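Local coordinates for alcohol dehydrogenase superfamily protein (PDB 3GAZ) that probably works as an NADP-dependent oxidoreductase of the medium-chain dehydrogenase/reductase type, built from a GroES-like catalytic domain and a Rossmann nucleotide-binding domain, at residues A[140-145]-A[168-173]; A[151-156]-A[235-240]; A[161-166]-A[219-224]; A[286-291]-A[295-300]. All coordinates share one frame; numbering follows the deposited sequence.

Contact 1: A[140-145]-A[168-173]; sequences EGLVDR and IQIALA
Leu-142 reaches across to Ile-170 and Ala-171 with a single methyl. Its CB and CG stand back from the other helix. CG lies anti to the carbonyl carbon (chi1 -64°). From CG the chain runs straight on into CD1 (chi2 172°), which makes CD1 the advancing tip. This methyl meets the beta-branch of Ile-170, 3.9 Å from Ile-170 CG2 and equally close to Ile-170 CB. The two side chains meet at a slant, neither end-on nor side by side. CD1 also lies beside the backbone of the next residue, 4.2 Å from Ala-171 N, with Ala-171 CB a looser neighbour at 4.4 Å. Helices 132-145 and 162-173 pack here on one face of the parallel sheet of the Rossmann domain. CD2, the other branch of Leu-142, turns to the strand 217-222 and packs on Leu-219 and Tyr-221. Ala-171 rests on Val-178 of the neighbouring strand 177-182. Ile-170 also packs on Phe-135, Ala-138 and Trp-139, earlier in helix 132-145. At the end of helix 132-145, Arg-145 N bonds to Glu-140 O in a wider pi-type turn (2.9 Å).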
# COMPACT_ATOMS: atom_id res chain seq x y z
N GLU A 140 -3.90 3.89 -21.98
CA GLU A 140 -2.46 4.00 -21.81
C GLU A 140 -1.72 3.29 -22.93
O GLU A 140 -0.66 3.73 -23.35
CB GLU A 140 -2.02 3.42 -20.46
CG GLU A 140 -2.68 4.09 -19.26
CD GLU A 140 -1.90 3.89 -17.98
OE1 GLU A 140 -1.39 2.77 -17.74
OE2 GLU A 140 -1.81 4.87 -17.20
N GLY A 141 -2.30 2.20 -23.42
CA GLY A 141 -1.66 1.45 -24.49
C GLY A 141 -1.84 2.08 -25.86
O GLY A 141 -0.87 2.28 -26.60
N LEU A 142 -3.08 2.40 -26.18
CA LEU A 142 -3.42 2.98 -27.48
C LEU A 142 -3.00 4.43 -27.69
O LEU A 142 -2.60 4.80 -28.80
CB LEU A 142 -4.93 2.89 -27.72
CG LEU A 142 -5.56 1.50 -27.82
CD1 LEU A 142 -7.08 1.65 -27.85
CD2 LEU A 142 -5.05 0.79 -29.06
N VAL A 143 -3.09 5.24 -26.65
CA VAL A 143 -2.74 6.65 -26.78
C VAL A 143 -1.39 7.03 -26.17
O VAL A 143 -0.50 7.48 -26.89
CB VAL A 143 -3.85 7.53 -26.16
CG1 VAL A 143 -3.53 9.01 -26.37
CG2 VAL A 143 -5.20 7.19 -26.80
N ASP A 144 -1.24 6.85 -24.86
CA ASP A 144 0.02 7.20 -24.21
C ASP A 144 1.23 6.51 -24.84
O ASP A 144 2.22 7.17 -25.18
CB ASP A 144 -0.04 6.87 -22.71
CG ASP A 144 -1.05 7.72 -21.97
OD1 ASP A 144 -1.30 8.87 -22.39
OD2 ASP A 144 -1.60 7.25 -20.94
N ARG A 145 1.18 5.19 -25.00
CA ARG A 145 2.31 4.48 -25.58
C ARG A 145 2.35 4.47 -27.11
O ARG A 145 3.37 4.84 -27.71
CB ARG A 145 2.34 3.03 -25.08
CG ARG A 145 2.63 2.85 -23.58
CD ARG A 145 4.03 3.34 -23.20
NE ARG A 145 4.09 4.78 -23.00
CZ ARG A 145 3.53 5.42 -21.97
NH1 ARG A 145 2.87 4.74 -21.04
NH2 ARG A 145 3.63 6.74 -21.87
N ILE A 168 -11.32 -1.25 -28.55
CA ILE A 168 -11.93 -1.19 -29.88
C ILE A 168 -12.62 0.16 -30.09
O ILE A 168 -12.43 0.81 -31.11
CB ILE A 168 -13.01 -2.29 -30.06
CG1 ILE A 168 -12.35 -3.66 -30.23
CG2 ILE A 168 -13.89 -1.94 -31.26
CD1 ILE A 168 -13.34 -4.79 -30.32
N GLN A 169 -13.42 0.56 -29.10
CA GLN A 169 -14.17 1.80 -29.19
C GLN A 169 -13.30 3.05 -29.17
O GLN A 169 -13.62 4.04 -29.82
CB GLN A 169 -15.23 1.84 -28.09
CG GLN A 169 -16.22 0.68 -28.20
CD GLN A 169 -17.25 0.66 -27.09
OE1 GLN A 169 -18.14 1.50 -27.04
NE2 GLN A 169 -17.12 -0.31 -26.18
N ILE A 170 -12.21 3.01 -28.41
CA ILE A 170 -11.30 4.16 -28.35
C ILE A 170 -10.64 4.31 -29.71
O ILE A 170 -10.62 5.40 -30.29
CB ILE A 170 -10.20 3.97 -27.27
CG1 ILE A 170 -10.81 4.10 -25.87
CG2 ILE A 170 -9.08 5.00 -27.45
CD1 ILE A 170 -9.82 3.85 -24.74
N ALA A 171 -10.11 3.20 -30.23
CA ALA A 171 -9.43 3.20 -31.53
C ALA A 171 -10.35 3.71 -32.64
O ALA A 171 -9.94 4.53 -33.46
CB ALA A 171 -8.94 1.79 -31.86
N LEU A 172 -11.59 3.22 -32.67
CA LEU A 172 -12.54 3.65 -33.69
C LEU A 172 -12.81 5.14 -33.60
O LEU A 172 -12.81 5.85 -34.61
CB LEU A 172 -13.86 2.87 -33.54
CG LEU A 172 -13.81 1.42 -34.02
CD1 LEU A 172 -15.04 0.66 -33.54
CD2 LEU A 172 -13.72 1.39 -35.55
N ALA A 173 -13.03 5.63 -32.38
CA ALA A 173 -13.29 7.04 -32.17
C ALA A 173 -12.13 7.91 -32.65
O ALA A 173 -12.34 9.03 -33.11
CB ALA A 173 -13.56 7.31 -30.69

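Contact 2: A[151-156]-A[235-240]; sequences GQTVLI and AVKRFG
Ala-235 and Leu-155 form the apolar half of this contact. Ala-235 CB points at strand 153-157 and meets Leu-155 CD2 at 3.8 Å. CG of Leu-155 is anti to the backbone N (chi1 173°), and CD2 is the branch that meets the alanine. Both residues are buried. Tyr-207 of helix 204-212 packs on both of them, and Phe-217 lies against Leu-155.

Thr-153, two residues back on the same side of the strand, opens the polar half. Across from it lies Lys-237. Thr-153 OG1 and Lys-237 NZ are 4.3 Å apart, and a water molecule links them. The water lies 2.7 Å from Thr-153 OG1 and accepts from Lys-237 NZ, also at 2.7 Å. The lysine chain is extended as far as CD, then bends once (chi3 -64°), which brings NZ round to the water. Asp-218, outside the two segments, serves both ends as well. Its OD1 makes a salt bridge with Lys-237 NZ, and its backbone N bonds to Thr-153 OG1. The ammonium group is thus tied to the start of strand 217-222.

From Lys-237 the chain turns a corner in a type II beta turn, closed by Gly-240 N to Lys-237 O at 2.7 Å. The turn feeds strand 240-244. Helix 227-235, this connection and strand 240-244 follow strand 217-222 in a beta-alpha-beta crossover, the repeating unit of a Rossmann fold.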
# COMPACT_ATOMS: atom_id res chain seq x y z
N GLY A 151 -6.58 6.66 -39.33
CA GLY A 151 -6.21 5.93 -40.52
C GLY A 151 -5.34 4.70 -40.32
O GLY A 151 -5.16 3.91 -41.25
N GLN A 152 -4.78 4.53 -39.12
CA GLN A 152 -3.94 3.37 -38.87
C GLN A 152 -4.78 2.12 -38.69
O GLN A 152 -5.92 2.19 -38.24
CB GLN A 152 -3.08 3.57 -37.62
CG GLN A 152 -1.97 4.58 -37.76
CD GLN A 152 -1.11 4.67 -36.50
OE1 GLN A 152 -1.63 4.80 -35.39
NE2 GLN A 152 0.20 4.59 -36.68
N THR A 153 -4.22 0.98 -39.06
CA THR A 153 -4.92 -0.29 -38.90
C THR A 153 -4.58 -0.77 -37.50
O THR A 153 -3.41 -0.82 -37.12
CB THR A 153 -4.45 -1.32 -39.93
OG1 THR A 153 -3.03 -1.44 -39.88
CG2 THR A 153 -4.89 -0.91 -41.33
N VAL A 154 -5.61 -1.12 -36.73
CA VAL A 154 -5.42 -1.57 -35.36
C VAL A 154 -6.06 -2.93 -35.13
O VAL A 154 -7.20 -3.16 -35.51
CB VAL A 154 -6.04 -0.57 -34.35
CG1 VAL A 154 -5.93 -1.11 -32.93
CG2 VAL A 154 -5.34 0.78 -34.46
N LEU A 155 -5.30 -3.83 -34.52
CA LEU A 155 -5.78 -5.17 -34.21
C LEU A 155 -5.88 -5.32 -32.70
O LEU A 155 -4.87 -5.21 -31.99
CB LEU A 155 -4.82 -6.22 -34.76
CG LEU A 155 -5.15 -7.66 -34.35
CD1 LEU A 155 -6.48 -8.08 -34.96
CD2 LEU A 155 -4.03 -8.59 -34.79
N ILE A 156 -7.09 -5.56 -32.20
CA ILE A 156 -7.29 -5.76 -30.77
C ILE A 156 -7.46 -7.25 -30.52
O ILE A 156 -8.39 -7.87 -31.05
CB ILE A 156 -8.57 -5.05 -30.26
CG1 ILE A 156 -8.49 -3.54 -30.54
CG2 ILE A 156 -8.74 -5.31 -28.77
CD1 ILE A 156 -7.34 -2.85 -29.84
N ALA A 235 1.54 -10.60 -36.13
CA ALA A 235 0.58 -9.80 -36.89
C ALA A 235 0.97 -8.34 -37.15
O ALA A 235 0.39 -7.69 -38.02
CB ALA A 235 -0.78 -9.84 -36.19
N VAL A 236 1.93 -7.82 -36.39
CA VAL A 236 2.34 -6.43 -36.54
C VAL A 236 3.08 -6.14 -37.85
O VAL A 236 3.84 -6.98 -38.35
CB VAL A 236 3.22 -5.97 -35.33
CG1 VAL A 236 4.59 -6.63 -35.39
CG2 VAL A 236 3.33 -4.45 -35.30
N LYS A 237 2.84 -4.96 -38.41
CA LYS A 237 3.46 -4.52 -39.66
C LYS A 237 4.90 -4.11 -39.39
O LYS A 237 5.26 -3.82 -38.25
CB LYS A 237 2.67 -3.33 -40.23
CG LYS A 237 3.25 -2.70 -41.49
CD LYS A 237 2.42 -1.49 -41.94
CE LYS A 237 1.00 -1.88 -42.32
NZ LYS A 237 0.14 -0.70 -42.66
N ARG A 238 5.74 -4.10 -40.43
CA ARG A 238 7.13 -3.69 -40.28
C ARG A 238 7.15 -2.26 -39.77
O ARG A 238 6.40 -1.42 -40.26
CB ARG A 238 7.87 -3.78 -41.63
CG ARG A 238 9.27 -3.16 -41.63
CD ARG A 238 9.97 -3.47 -42.94
NE ARG A 238 10.02 -4.92 -43.14
CZ ARG A 238 10.75 -5.74 -42.39
NH1 ARG A 238 11.50 -5.25 -41.41
NH2 ARG A 238 10.70 -7.05 -42.60
N PHE A 239 8.00 -1.99 -38.78
CA PHE A 239 8.10 -0.67 -38.17
C PHE A 239 6.87 -0.41 -37.29
O PHE A 239 6.71 0.68 -36.74
CB PHE A 239 8.20 0.45 -39.22
CG PHE A 239 9.33 0.27 -40.20
CD1 PHE A 239 10.61 -0.07 -39.77
CD2 PHE A 239 9.12 0.47 -41.56
CE1 PHE A 239 11.66 -0.21 -40.67
CE2 PHE A 239 10.16 0.33 -42.48
CZ PHE A 239 11.43 -0.01 -42.03
N GLY A 240 6.00 -1.41 -37.18
CA GLY A 240 4.79 -1.28 -36.39
C GLY A 240 5.00 -1.28 -34.88
O GLY A 240 6.13 -1.37 -34.40
O HOH W 1 -2.01 -2.26 -42.22

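Contact 3: A[161-166]-A[219-224]; sequences GGVGHV and LVYDTL
Gly-164 and Thr-223 are joined through a water molecule set between a helix start and a strand end. Gly-164 N donates to this water at 3.0 Å, and the water donates to Thr-223 OG1 at 2.9 Å. The same hydroxyl is hydrogen-bonded to Gln-157 O. The setting is the Rossmann fold. Gly-161 and Gly-164 fit its glycine-rich GxGxxG pattern, the turn that in relatives usually faces the dinucleotide pyrophosphate. Helix and strand end are close here, with Gly-164 CA 6.2 Å from Thr-223 CA.

Beside the water the packing is apolar. Val-163 and Thr-223 pass each other in opposite directions, and Thr-223 CG2 touches Val-163 CG1 at 4.0 Å. With CG1 anti to the backbone N (chi1 -178°), this methyl also reaches the phenol end of Tyr-221, 4.0 Å from Tyr-221 OH. Val-163 and Tyr-221 cross at about a right angle. Tyr-221 OH is held by Thr-137 O on helix 132-145.

Asp-222 forms an Asx turn. Its OD1 takes Leu-224 N at 3.0 Å from above the carboxylate plane and also bonds Gly-225 N. Within 161-166, Gly-161 O accepts two bonds from His-165. His-165 N reaches one face of the carbonyl plane, and His-165 ND1 reaches the other at 2.8 Å, with the oxygen close to the ring plane.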
# COMPACT_ATOMS: atom_id res chain seq x y z
N GLY A 161 -13.36 -9.01 -24.48
CA GLY A 161 -12.96 -8.87 -23.09
C GLY A 161 -13.01 -7.48 -22.48
O GLY A 161 -13.37 -6.50 -23.14
N GLY A 162 -12.62 -7.39 -21.21
CA GLY A 162 -12.64 -6.12 -20.49
C GLY A 162 -11.91 -4.97 -21.17
O GLY A 162 -12.51 -3.96 -21.52
N VAL A 163 -10.60 -5.12 -21.33
CA VAL A 163 -9.79 -4.08 -21.98
C VAL A 163 -10.10 -4.04 -23.48
O VAL A 163 -10.18 -2.98 -24.09
CB VAL A 163 -8.28 -4.37 -21.80
CG1 VAL A 163 -7.45 -3.25 -22.43
CG2 VAL A 163 -7.95 -4.50 -20.33
N GLY A 164 -10.28 -5.22 -24.05
CA GLY A 164 -10.55 -5.32 -25.48
C GLY A 164 -11.71 -4.52 -26.03
O GLY A 164 -11.54 -3.76 -26.98
N HIS A 165 -12.90 -4.67 -25.45
CA HIS A 165 -14.06 -3.96 -25.97
C HIS A 165 -13.94 -2.45 -25.87
O HIS A 165 -14.46 -1.73 -26.72
CB HIS A 165 -15.36 -4.46 -25.32
CG HIS A 165 -15.65 -3.89 -23.96
ND1 HIS A 165 -14.97 -4.27 -22.83
CD2 HIS A 165 -16.59 -3.00 -23.56
CE1 HIS A 165 -15.48 -3.64 -21.78
NE2 HIS A 165 -16.47 -2.87 -22.19
N VAL A 166 -13.24 -1.95 -24.86
CA VAL A 166 -13.08 -0.51 -24.73
C VAL A 166 -11.96 -0.03 -25.65
O VAL A 166 -12.01 1.08 -26.17
CB VAL A 166 -12.81 -0.08 -23.26
CG1 VAL A 166 -14.07 -0.30 -22.43
CG2 VAL A 166 -11.66 -0.87 -22.68
N LEU A 219 -0.79 -1.18 -35.56
CA LEU A 219 -0.83 -1.30 -34.10
C LEU A 219 -1.56 -2.55 -33.63
O LEU A 219 -2.66 -2.84 -34.09
CB LEU A 219 -1.50 -0.05 -33.52
CG LEU A 219 -1.69 0.08 -32.00
CD1 LEU A 219 -0.34 -0.01 -31.29
CD2 LEU A 219 -2.36 1.42 -31.71
N VAL A 220 -0.94 -3.31 -32.72
CA VAL A 220 -1.57 -4.51 -32.18
C VAL A 220 -1.66 -4.41 -30.65
O VAL A 220 -0.65 -4.20 -29.98
CB VAL A 220 -0.78 -5.79 -32.51
CG1 VAL A 220 -1.48 -7.00 -31.90
CG2 VAL A 220 -0.66 -5.96 -34.03
N TYR A 221 -2.87 -4.54 -30.11
CA TYR A 221 -3.03 -4.47 -28.66
C TYR A 221 -3.38 -5.85 -28.10
O TYR A 221 -4.47 -6.36 -28.31
CB TYR A 221 -4.13 -3.47 -28.27
CG TYR A 221 -4.04 -3.04 -26.81
CD1 TYR A 221 -3.82 -3.97 -25.79
CD2 TYR A 221 -4.16 -1.70 -26.45
CE1 TYR A 221 -3.73 -3.59 -24.46
CE2 TYR A 221 -4.06 -1.30 -25.11
CZ TYR A 221 -3.85 -2.25 -24.12
OH TYR A 221 -3.75 -1.86 -22.80
N ASP A 222 -2.43 -6.43 -27.37
CA ASP A 222 -2.62 -7.72 -26.75
C ASP A 222 -3.26 -7.54 -25.38
O ASP A 222 -2.66 -6.92 -24.49
CB ASP A 222 -1.27 -8.43 -26.59
CG ASP A 222 -1.35 -9.62 -25.66
OD1 ASP A 222 -2.31 -10.40 -25.77
OD2 ASP A 222 -0.44 -9.78 -24.81
N THR A 223 -4.47 -8.05 -25.20
CA THR A 223 -5.14 -7.93 -23.91
C THR A 223 -5.20 -9.29 -23.22
O THR A 223 -5.77 -9.42 -22.14
CB THR A 223 -6.60 -7.44 -24.04
OG1 THR A 223 -7.42 -8.51 -24.50
CG2 THR A 223 -6.69 -6.28 -25.00
N LEU A 224 -4.61 -10.31 -23.85
CA LEU A 224 -4.64 -11.65 -23.30
C LEU A 224 -3.30 -12.15 -22.75
O LEU A 224 -3.26 -12.89 -21.77
CB LEU A 224 -5.18 -12.63 -24.35
CG LEU A 224 -6.63 -12.37 -24.76
CD1 LEU A 224 -7.02 -13.22 -25.96
CD2 LEU A 224 -7.55 -12.66 -23.58
O HOH W 2 -9.86 -8.00 -23.10

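Contact 4: A[286-291]-A[295-300]; sequences READAL and GKLAPR
Leu-291 and Leu-297 make the tight part of this contact. Their CB atoms are only 3.6 Å apart, so the two backbones come close with little side chain between them. Leu-297 has CG anti to its own N (chi1 173°), which brings CD2 to the preceding turn of the helix. Leu-297 CD2 lies 3.5 Å from Ala-288 O and 4.0 Å from Ala-288 CB, one turn before Leu-291. Phe-135 of helix 132-145 packs on all three residues.

The helix 278-293 ends here in a Schellman motif. Lys-296 N donates to Leu-291 O at 2.8 Å, and the bond is fairly straight (154° at the hydrogen). Seen from the carbonyl, the donor sits nearly in line with the C=O bond. Gly-295 is the C-prime residue, with a positive phi of 66°, and its N pairs with Val-292 O. Leu-291 O also receives Thr-294 OG1.

The solvent side is much looser. Gly-295 and Lys-296 are exposed. The side chain of Lys-296 meets the helix end at its root, where its CB is 3.7 Å from Leu-291 O. From there its extended chain carries the ammonium group away. Beyond Leu-297 the chain leaves helix 278-293 altogether, and Ala-298 N is bonded to Gln-169 OE1 on helix 162-173.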
# COMPACT_ATOMS: atom_id res chain seq x y z
N ARG A 286 -12.16 11.62 -18.12
CA ARG A 286 -12.88 12.73 -18.73
C ARG A 286 -12.98 12.45 -20.22
O ARG A 286 -13.96 12.80 -20.88
CB ARG A 286 -12.12 14.04 -18.48
CG ARG A 286 -12.79 14.92 -17.45
CD ARG A 286 -11.76 15.60 -16.57
NE ARG A 286 -12.13 15.40 -15.18
CZ ARG A 286 -11.27 15.22 -14.18
NH1 ARG A 286 -9.96 15.22 -14.41
NH2 ARG A 286 -11.73 15.04 -12.96
N GLU A 287 -11.94 11.81 -20.75
CA GLU A 287 -11.91 11.43 -22.16
C GLU A 287 -13.02 10.41 -22.37
O GLU A 287 -13.75 10.47 -23.36
CB GLU A 287 -10.58 10.79 -22.52
CG GLU A 287 -9.38 11.71 -22.47
CD GLU A 287 -9.41 12.76 -23.56
OE1 GLU A 287 -10.09 12.54 -24.59
OE2 GLU A 287 -8.74 13.80 -23.39
N ALA A 288 -13.13 9.47 -21.44
CA ALA A 288 -14.15 8.43 -21.51
C ALA A 288 -15.55 9.04 -21.52
O ALA A 288 -16.40 8.65 -22.32
CB ALA A 288 -13.99 7.47 -20.33
N ASP A 289 -15.77 10.01 -20.64
CA ASP A 289 -17.06 10.70 -20.53
C ASP A 289 -17.40 11.40 -21.85
O ASP A 289 -18.54 11.36 -22.30
CB ASP A 289 -17.00 11.70 -19.37
CG ASP A 289 -18.27 12.52 -19.22
OD1 ASP A 289 -19.38 12.01 -19.51
OD2 ASP A 289 -18.16 13.69 -18.79
N ALA A 290 -16.40 12.03 -22.46
CA ALA A 290 -16.59 12.72 -23.73
C ALA A 290 -17.01 11.75 -24.83
O ALA A 290 -17.78 12.10 -25.72
CB ALA A 290 -15.32 13.44 -24.13
N LEU A 291 -16.49 10.52 -24.77
CA LEU A 291 -16.83 9.50 -25.75
C LEU A 291 -18.22 8.94 -25.51
O LEU A 291 -18.94 8.61 -26.46
CB LEU A 291 -15.79 8.36 -25.73
CG LEU A 291 -14.39 8.76 -26.19
CD1 LEU A 291 -13.47 7.55 -26.17
CD2 LEU A 291 -14.46 9.35 -27.59
N GLY A 295 -21.84 9.12 -27.89
CA GLY A 295 -22.32 7.80 -28.27
C GLY A 295 -21.28 6.92 -28.93
O GLY A 295 -21.62 6.03 -29.71
N LYS A 296 -20.01 7.16 -28.63
CA LYS A 296 -18.93 6.37 -29.21
C LYS A 296 -18.32 5.40 -28.22
O LYS A 296 -17.39 4.66 -28.55
CB LYS A 296 -17.85 7.30 -29.78
CG LYS A 296 -18.34 8.12 -30.97
CD LYS A 296 -17.21 8.93 -31.60
CE LYS A 296 -17.67 9.59 -32.89
NZ LYS A 296 -16.54 10.18 -33.65
N LEU A 297 -18.85 5.38 -27.00
CA LEU A 297 -18.35 4.49 -25.96
C LEU A 297 -19.48 3.94 -25.10
O LEU A 297 -20.25 4.70 -24.51
CB LEU A 297 -17.34 5.21 -25.07
CG LEU A 297 -16.86 4.43 -23.84
CD1 LEU A 297 -16.14 3.15 -24.27
CD2 LEU A 297 -15.94 5.30 -23.01
N ALA A 298 -19.54 2.62 -25.02
CA ALA A 298 -20.55 1.94 -24.21
C ALA A 298 -19.89 0.73 -23.56
O ALA A 298 -19.39 -0.17 -24.24
CB ALA A 298 -21.71 1.49 -25.09
N PRO A 299 -19.87 0.69 -22.22
CA PRO A 299 -19.25 -0.45 -21.55
C PRO A 299 -20.09 -1.71 -21.76
O PRO A 299 -21.32 -1.64 -21.87
CB PRO A 299 -19.24 -0.02 -20.09
CG PRO A 299 -20.52 0.76 -19.99
CD PRO A 299 -20.48 1.61 -21.25
N ARG A 300 -19.43 -2.86 -21.83
CA ARG A 300 -20.14 -4.12 -21.99
C ARG A 300 -20.43 -4.57 -20.57
O ARG A 300 -19.52 -4.95 -19.82
CB ARG A 300 -19.28 -5.16 -22.72
CG ARG A 300 -20.09 -6.33 -23.25
CD ARG A 300 -19.22 -7.40 -23.89
NE ARG A 300 -20.04 -8.40 -24.57
CZ ARG A 300 -19.57 -9.55 -25.05
NH1 ARG A 300 -18.28 -9.84 -24.93
NH2 ARG A 300 -20.39 -10.39 -25.67

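In the fold
Contacts 1, 2 and 3 belong to one Rossmann sheet and its helices, while contact 4 is a helix end whose following loop touches contacts 1 and 3. Contact 1 is fully buried and purely apolar. Contacts 2 and 3 are partly buried, and each adds a bridging water to its apolar packing. Contact 4 joins a backbone bond that caps the helix to leucine packing, and has an exposed side. Contacts 1 and 3 share helix 162-173. Contacts 2 and 3 use the neighbouring strands 153-157 and 217-222, joined by main-chain bonds between Leu-155 and both Leu-219 and Tyr-221. Residues 295-300 touch Gln-169 of contact 1 and His-165 of contact 3. Contact 2 lies about 11 Å from contact 4 at the nearest atoms.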